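Local coordinates for arylesterase (Sulfolobus solfataricus, PDB 5L2P), which hydrolyses aromatic esters such as phenyl acetate and aryl phosphates such as paraoxon, along with several p-nitrophenyl fatty acid esters, at residues K24-F27 with Q28-R31; E221-L224 with Y225-L228; A261-L264 with M265-G268. All coordinates share one frame; numbering follows the deposited sequence.

Interaction 1 of 3, residues K24-F27 with Q28-R31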
loop_
_atom_site.group_PDB
_atom_site.type_symbol
_atom_site.label_atom_id
_atom_site.label_comp_id
_atom_site.label_asym_id
_atom_site.label_seq_id
_atom_site.Cartn_x
_atom_site.Cartn_y
_atom_site.Cartn_z
ATOM N N LYS A 24 12.720 -12.240 -34.486
ATOM C CA LYS A 24 11.992 -12.391 -35.735
ATOM C C LYS A 24 11.931 -11.071 -36.489
ATOM O O LYS A 24 12.279 -11.004 -37.652
ATOM C CB LYS A 24 10.579 -12.930 -35.447
ATOM C CG LYS A 24 9.664 -13.042 -36.654
ATOM C CD LYS A 24 10.214 -14.049 -37.671
ATOM C CE LYS A 24 9.363 -14.117 -38.929
ATOM N NZ LYS A 24 9.776 -15.253 -39.785
ATOM N N TYR A 25 11.505 -10.018 -35.813
ATOM C CA TYR A 25 11.183 -8.753 -36.460
ATOM C C TYR A 25 12.260 -7.695 -36.235
ATOM O O TYR A 25 12.951 -7.699 -35.227
ATOM C CB TYR A 25 9.851 -8.226 -35.918
ATOM C CG TYR A 25 8.701 -9.203 -36.063
ATOM C CD1 TYR A 25 8.247 -9.601 -37.332
ATOM C CD2 TYR A 25 8.057 -9.722 -34.942
ATOM C CE1 TYR A 25 7.188 -10.492 -37.474
ATOM C CE2 TYR A 25 7.002 -10.608 -35.071
ATOM C CZ TYR A 25 6.569 -10.993 -36.335
ATOM O OH TYR A 25 5.521 -11.877 -36.457
ATOM N N GLN A 26 12.375 -6.773 -37.179
ATOM C CA GLN A 26 13.258 -5.605 -37.059
ATOM C C GLN A 26 12.487 -4.536 -36.301
ATOM O O GLN A 26 11.249 -4.639 -36.149
ATOM C CB GLN A 26 13.642 -5.067 -38.451
ATOM C CG GLN A 26 14.065 -6.135 -39.460
ATOM C CD GLN A 26 13.465 -5.928 -40.842
ATOM O OE1 GLN A 26 14.197 -5.789 -41.801
ATOM N NE2 GLN A 26 12.129 -5.906 -40.942
ATOM N N PHE A 27 13.196 -3.495 -35.860
ATOM C CA PHE A 27 12.584 -2.463 -35.029
ATOM C C PHE A 27 11.425 -1.752 -35.728
ATOM O O PHE A 27 10.367 -1.520 -35.126
ATOM C CB PHE A 27 13.615 -1.444 -34.522
ATOM C CG PHE A 27 13.000 -0.318 -33.735
ATOM C CD1 PHE A 27 12.438 -0.536 -32.474
ATOM C CD2 PHE A 27 12.943 0.940 -34.262
ATOM C CE1 PHE A 27 11.841 0.497 -31.763
ATOM C CE2 PHE A 27 12.365 1.985 -33.555
ATOM C CZ PHE A 27 11.800 1.763 -32.308
ATOM N N GLN A 28 11.620 -1.403 -36.986
ATOM C CA GLN A 28 10.585 -0.701 -37.739
ATOM C C GLN A 28 9.279 -1.495 -37.856
ATOM O O GLN A 28 8.191 -0.914 -37.794
ATOM C CB GLN A 28 11.110 -0.347 -39.125
ATOM C CG GLN A 28 12.221 0.693 -39.085
ATOM C CD GLN A 28 11.699 2.108 -38.879
ATOM O OE1 GLN A 28 10.492 2.331 -38.678
ATOM N NE2 GLN A 28 12.608 3.082 -38.959
ATOM N N GLU A 29 9.388 -2.810 -38.032
ATOM C CA GLU A 29 8.199 -3.655 -38.086
ATOM C C GLU A 29 7.502 -3.767 -36.721
ATOM O O GLU A 29 6.285 -3.822 -36.664
ATOM C CB GLU A 29 8.527 -5.038 -38.638
ATOM C CG GLU A 29 9.137 -4.991 -40.023
ATOM C CD GLU A 29 8.284 -4.218 -41.024
ATOM O OE1 GLU A 29 7.096 -4.585 -41.198
ATOM O OE2 GLU A 29 8.790 -3.236 -41.626
ATOM N N ILE A 30 8.278 -3.777 -35.639
ATOM C CA ILE A 30 7.717 -3.755 -34.277
ATOM C C ILE A 30 6.986 -2.440 -34.004
ATOM O O ILE A 30 5.883 -2.440 -33.452
ATOM C CB ILE A 30 8.795 -4.023 -33.194
ATOM C CG1 ILE A 30 9.284 -5.480 -33.322
ATOM C CG2 ILE A 30 8.238 -3.786 -31.788
ATOM C CD1 ILE A 30 10.591 -5.760 -32.637
ATOM N N ARG A 31 7.596 -1.336 -34.422
ATOM C CA ARG A 31 6.970 -0.015 -34.316
ATOM C C ARG A 31 5.599 -0.030 -34.993
ATOM O O ARG A 31 4.589 0.334 -34.402
ATOM C CB ARG A 31 7.884 1.065 -34.919
ATOM C CG ARG A 31 7.263 2.455 -35.021
ATOM C CD ARG A 31 8.240 3.464 -35.635
ATOM N NE ARG A 31 9.172 4.050 -34.672
ATOM C CZ ARG A 31 10.244 4.768 -35.002
ATOM N NH1 ARG A 31 10.555 4.953 -36.274
ATOM N NH2 ARG A 31 11.031 5.287 -34.068
#
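Glu29 runs alongside Gln26, one step after Gln28, whose side chain touches Glu119; the glutamate and the glutamine point the same way, each bent at its second torsion. What touches here is Gln26 NE2 against Glu29 CG, at 3.3 Å, so the amide rests on the methylene part of the glutamate. Gln26 is the N-cap of helix 27-39, and its carbonyl O takes the first bond of the helical pattern from Ile30 N, 3.1 Å long, with the donor in the carbonyl plane and an N-H...O angle of 158°. Ile30 also closes an apolar contact over this helix start: its CG1, beside the backbone N, reaches back to Tyr25 CB, 3.8 Å away. Joining the residue before the N-cap to the fourth helical residue, this pairing fits a hydrophobic staple; Phe22 packs on the same isoleucine. Last comes Arg31, whose N bonds almost straight to Phe27 O at 2.9 Å. With CG anti to the backbone N (chi1 173°) and a bend only at chi3, its side chain carries the guanidinium to the rim of the Phe27 ring. Arg31 NH2 lies in the plane of that ring, 3.6 Å from Phe27 CE2, while CE2 stands over a guanidinium face; the planes are 72° apart, an edge-on meeting and not a stack. Arg31 NE bonds to Ile87 O and NH1 forms a salt bridge with Glu119, which together fix the guanidinium's rotation, and the Phe27 ring packs on Pro118, Tyr212 and Met216.

Interaction 2 of 3, residues E221-L224 with Y225-L228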
loop_
_atom_site.group_PDB
_atom_site.type_symbol
_atom_site.label_atom_id
_atom_site.label_comp_id
_atom_site.label_asym_id
_atom_site.label_seq_id
_atom_site.Cartn_x
_atom_site.Cartn_y
_atom_site.Cartn_z
ATOM N N GLU A 221 23.735 9.165 -19.543
ATOM C CA GLU A 221 23.237 9.089 -18.177
ATOM C C GLU A 221 23.005 10.461 -17.496
ATOM O O GLU A 221 22.227 10.549 -16.544
ATOM C CB GLU A 221 24.144 8.210 -17.319
ATOM C CG GLU A 221 25.516 8.788 -16.961
ATOM C CD GLU A 221 26.590 8.592 -18.033
ATOM O OE1 GLU A 221 26.244 8.508 -19.267
ATOM O OE2 GLU A 221 27.782 8.533 -17.630
ATOM N N LYS A 222 23.657 11.519 -17.978
ATOM C CA LYS A 222 23.483 12.864 -17.410
ATOM C C LYS A 222 22.077 13.411 -17.614
ATOM O O LYS A 222 21.639 14.277 -16.854
ATOM C CB LYS A 222 24.479 13.874 -17.998
ATOM C CG LYS A 222 25.936 13.440 -17.945
ATOM C CD LYS A 222 26.894 14.594 -18.238
ATOM C CE LYS A 222 28.228 14.055 -18.756
ATOM N NZ LYS A 222 29.320 15.071 -18.858
ATOM N N ASP A 223 21.400 12.943 -18.677
ATOM C CA ASP A 223 20.005 13.329 -18.971
ATOM C C ASP A 223 19.011 12.794 -17.953
ATOM O O ASP A 223 17.922 13.344 -17.834
ATOM C CB ASP A 223 19.566 12.829 -20.364
ATOM C CG ASP A 223 20.235 13.550 -21.478
ATOM O OD1 ASP A 223 20.649 14.722 -21.255
ATOM O OD2 ASP A 223 20.352 12.942 -22.576
ATOM N N LEU A 224 19.369 11.715 -17.255
ATOM C CA LEU A 224 18.491 11.137 -16.232
ATOM C C LEU A 224 18.043 12.143 -15.161
ATOM O O LEU A 224 16.926 12.060 -14.699
ATOM C CB LEU A 224 19.154 9.935 -15.562
ATOM C CG LEU A 224 19.458 8.715 -16.406
ATOM C CD1 LEU A 224 20.279 7.770 -15.537
ATOM C CD2 LEU A 224 18.167 8.070 -16.909
ATOM N N TYR A 225 18.884 13.102 -14.813
ATOM C CA TYR A 225 18.505 14.107 -13.804
ATOM C C TYR A 225 18.143 15.445 -14.408
ATOM O O TYR A 225 17.980 16.446 -13.699
ATOM C CB TYR A 225 19.599 14.289 -12.735
ATOM C CG TYR A 225 20.981 14.693 -13.241
ATOM C CD1 TYR A 225 21.298 16.020 -13.526
ATOM C CD2 TYR A 225 21.982 13.741 -13.371
ATOM C CE1 TYR A 225 22.561 16.365 -13.952
ATOM C CE2 TYR A 225 23.235 14.086 -13.801
ATOM C CZ TYR A 225 23.527 15.379 -14.092
ATOM O OH TYR A 225 24.836 15.610 -14.532
ATOM N N ASN A 226 17.963 15.463 -15.720
ATOM C CA ASN A 226 17.484 16.659 -16.404
ATOM C C ASN A 226 15.993 16.813 -16.118
ATOM O O ASN A 226 15.233 15.865 -16.302
ATOM C CB ASN A 226 17.723 16.519 -17.908
ATOM C CG ASN A 226 17.627 17.861 -18.642
ATOM O OD1 ASN A 226 16.672 18.576 -18.488
ATOM N ND2 ASN A 226 18.621 18.188 -19.448
ATOM N N PRO A 227 15.566 17.996 -15.651
ATOM C CA PRO A 227 14.140 18.150 -15.337
ATOM C C PRO A 227 13.203 18.063 -16.562
ATOM O O PRO A 227 12.056 17.686 -16.398
ATOM C CB PRO A 227 14.060 19.529 -14.664
ATOM C CG PRO A 227 15.444 19.857 -14.255
ATOM C CD PRO A 227 16.354 19.174 -15.245
ATOM N N LEU A 228 13.680 18.384 -17.764
ATOM C CA LEU A 228 12.857 18.203 -18.967
ATOM C C LEU A 228 12.643 16.727 -19.318
ATOM O O LEU A 228 11.693 16.405 -20.027
ATOM C CB LEU A 228 13.452 18.913 -20.184
ATOM C CG LEU A 228 13.621 20.432 -20.039
ATOM C CD1 LEU A 228 14.236 21.052 -21.289
ATOM C CD2 LEU A 228 12.325 21.146 -19.710
#
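Asn226 N reaches back to Asp223 O at 3.0 Å, closing a type I beta turn with Leu224 and Tyr225 at its corners, the donor standing 68° out of the carbonyl plane. It overlaps an earlier turn, in which Leu224 N bonds to Glu221 O. Tyr225 takes the rotamer with CG between its backbone N and carbonyl carbon (chi1 58°), and that folds the ring back over the chain. One face then covers the carbonyl of Lys222, whose O sits 3.3 Å above the plane of the Tyr225 ring, over its centre. Lys222 and Tyr225 run side by side in the same direction, CB of the lysine 3.9 Å from OH of the tyrosine. Beyond the turn, Asn226 OD1 accepts from Leu228 N at 3.1 Å, an Asx turn that sets the next bend of the chain. The Asp223 carboxylate is in a salt bridge with Arg219, and Asp223 and Asn226 both pack on Phe122. The two Lys222 amines come close across the interface with the second subunit, where packing of Tyr225 on the lysine chain probably offsets part of the repulsion. Within the turn, the ring lying flat over the Lys222 carbonyl is consistent with its shielding that O on this side.

Interaction 3 of 3, residues A261-L264 with M265-G268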
loop_
_atom_site.group_PDB
_atom_site.type_symbol
_atom_site.label_atom_id
_atom_site.label_comp_id
_atom_site.label_asym_id
_atom_site.label_seq_id
_atom_site.Cartn_x
_atom_site.Cartn_y
_atom_site.Cartn_z
ATOM N N ALA A 261 1.711 14.665 -8.745
ATOM C CA ALA A 261 0.496 15.359 -8.388
ATOM C C ALA A 261 0.580 15.896 -6.960
ATOM O O ALA A 261 0.175 17.016 -6.704
ATOM C CB ALA A 261 -0.690 14.439 -8.531
ATOM N N TYR A 262 1.138 15.132 -6.029
ATOM C CA TYR A 262 1.322 15.672 -4.676
ATOM C C TYR A 262 2.317 16.827 -4.647
ATOM O O TYR A 262 2.081 17.819 -3.970
ATOM C CB TYR A 262 1.680 14.615 -3.625
ATOM C CG TYR A 262 1.907 15.282 -2.273
ATOM C CD1 TYR A 262 0.901 16.037 -1.656
ATOM C CD2 TYR A 262 3.134 15.184 -1.625
ATOM C CE1 TYR A 262 1.123 16.673 -0.437
ATOM C CE2 TYR A 262 3.371 15.800 -0.405
ATOM C CZ TYR A 262 2.366 16.565 0.181
ATOM O OH TYR A 262 2.579 17.192 1.390
ATOM N N ARG A 263 3.412 16.703 -5.382
ATOM C CA ARG A 263 4.389 17.773 -5.465
ATOM C C ARG A 263 3.804 19.095 -5.977
ATOM O O ARG A 263 4.190 20.183 -5.502
ATOM C CB ARG A 263 5.592 17.365 -6.324
ATOM C CG ARG A 263 6.570 16.491 -5.573
ATOM C CD ARG A 263 7.555 17.283 -4.732
ATOM N NE ARG A 263 8.595 17.950 -5.518
ATOM C CZ ARG A 263 9.600 17.329 -6.151
ATOM N NH1 ARG A 263 9.699 15.979 -6.164
ATOM N NH2 ARG A 263 10.504 18.061 -6.806
ATOM N N LEU A 264 2.912 19.004 -6.956
ATOM C CA LEU A 264 2.194 20.173 -7.444
ATOM C C LEU A 264 1.302 20.762 -6.338
ATOM O O LEU A 264 1.289 21.953 -6.158
ATOM C CB LEU A 264 1.336 19.820 -8.646
ATOM C CG LEU A 264 2.116 19.466 -9.938
ATOM C CD1 LEU A 264 1.145 18.973 -11.015
ATOM C CD2 LEU A 264 2.965 20.587 -10.522
ATOM N N MET A 265 0.550 19.924 -5.618
ATOM C CA MET A 265 -0.319 20.383 -4.550
ATOM C C MET A 265 0.466 21.102 -3.471
ATOM O O MET A 265 0.053 22.162 -2.989
ATOM C CB MET A 265 -1.040 19.226 -3.896
ATOM C CG MET A 265 -2.227 18.711 -4.646
ATOM S SD MET A 265 -2.874 17.211 -3.836
ATOM C CE MET A 265 -4.056 16.649 -5.094
ATOM N N GLU A 266 1.590 20.514 -3.098
ATOM C CA GLU A 266 2.467 21.097 -2.121
ATOM C C GLU A 266 3.067 22.421 -2.580
ATOM O O GLU A 266 3.334 23.290 -1.736
ATOM C CB GLU A 266 3.560 20.104 -1.836
ATOM C CG GLU A 266 4.347 20.369 -0.583
ATOM C CD GLU A 266 5.430 19.319 -0.398
ATOM O OE1 GLU A 266 5.401 18.284 -1.158
ATOM O OE2 GLU A 266 6.281 19.518 0.521
ATOM N N SER A 267 3.239 22.593 -3.898
ATOM C CA SER A 267 3.804 23.818 -4.470
ATOM C C SER A 267 2.760 24.878 -4.697
ATOM O O SER A 267 3.076 25.929 -5.189
ATOM C CB SER A 267 4.474 23.523 -5.830
ATOM O OG SER A 267 5.508 22.559 -5.683
ATOM N N GLY A 268 1.514 24.605 -4.376
ATOM C CA GLY A 268 0.459 25.600 -4.505
ATOM C C GLY A 268 -0.393 25.544 -5.698
ATOM O O GLY A 268 -1.320 26.318 -5.804
#
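Ala261 O accepts from Met265 N at 3.1 Å, a regular bond of helix 254-266, and the methionine's CG lies 3.6 Å from the same Ala261 O. Tyr262 repeats the pattern: its carbonyl takes Glu266 N at 2.9 Å, nearly in line with the C=O bond. Its ring, placed by a CG anti to the backbone N (chi1 178°), stands beside the extended Glu266 chain, which crosses it at a slant. Glu266 CB lies over one face, offset toward the rim, and OE1 comes to 3.3 Å from CE2 of the Tyr262 ring, with ring and carboxylate planes only 27° apart. The other carboxylate oxygen, OE2, is in a salt bridge with Arg199 of the second subunit. An alanine in place of Tyr262 takes away the ring, and the Glu266 chain would probably be freer to turn from Arg199 of the second subunit, while Pro2 of the third subunit would probably lose the surface it packs on. At Arg263 O the helix reaches its last turn. Ser267 OG bonds to it at 2.7 Å, while the backbone N of Ser267 makes two weak bonds, one to Arg263 O and one to Leu264 O. The Leu264 side chain faces inward to Ala243 and Thr271. Past it, Gly268 has a positive phi of 99°, at the turn of a Schellman motif, one of whose bonds runs from Gly268 N to Met265 O; at those backbone angles a side chain would press against the carbonyl of Ser267, hence the glycine. With Ala261 resting on Val245 and Ser273 as well, the helix lies against strands 242-248 and 271-276 as the crossover of a beta-alpha-beta unit, where strand 271-276 is the outermost strand of this chain's sheet.

How the interactions relate
Along the chain the three contacts come in series: the start of helix 27-39, the loop after helix 212-217, and the end of helix 254-266. Interactions 1 and 3 have centres about 40 Å apart, on opposite sides of the chain's centre. Interaction 2 lies about 28 Å from the first and about 21 Å from the third, centre to centre, and none touches another. Helix 212-217 links the first two, since it packs on interaction 1 and leads into the loop of interaction 2. All lie away from the catalytic residues; interactions 2 and 3 take part in contacts with the second subunit, whereas interaction 1 meets no other chain.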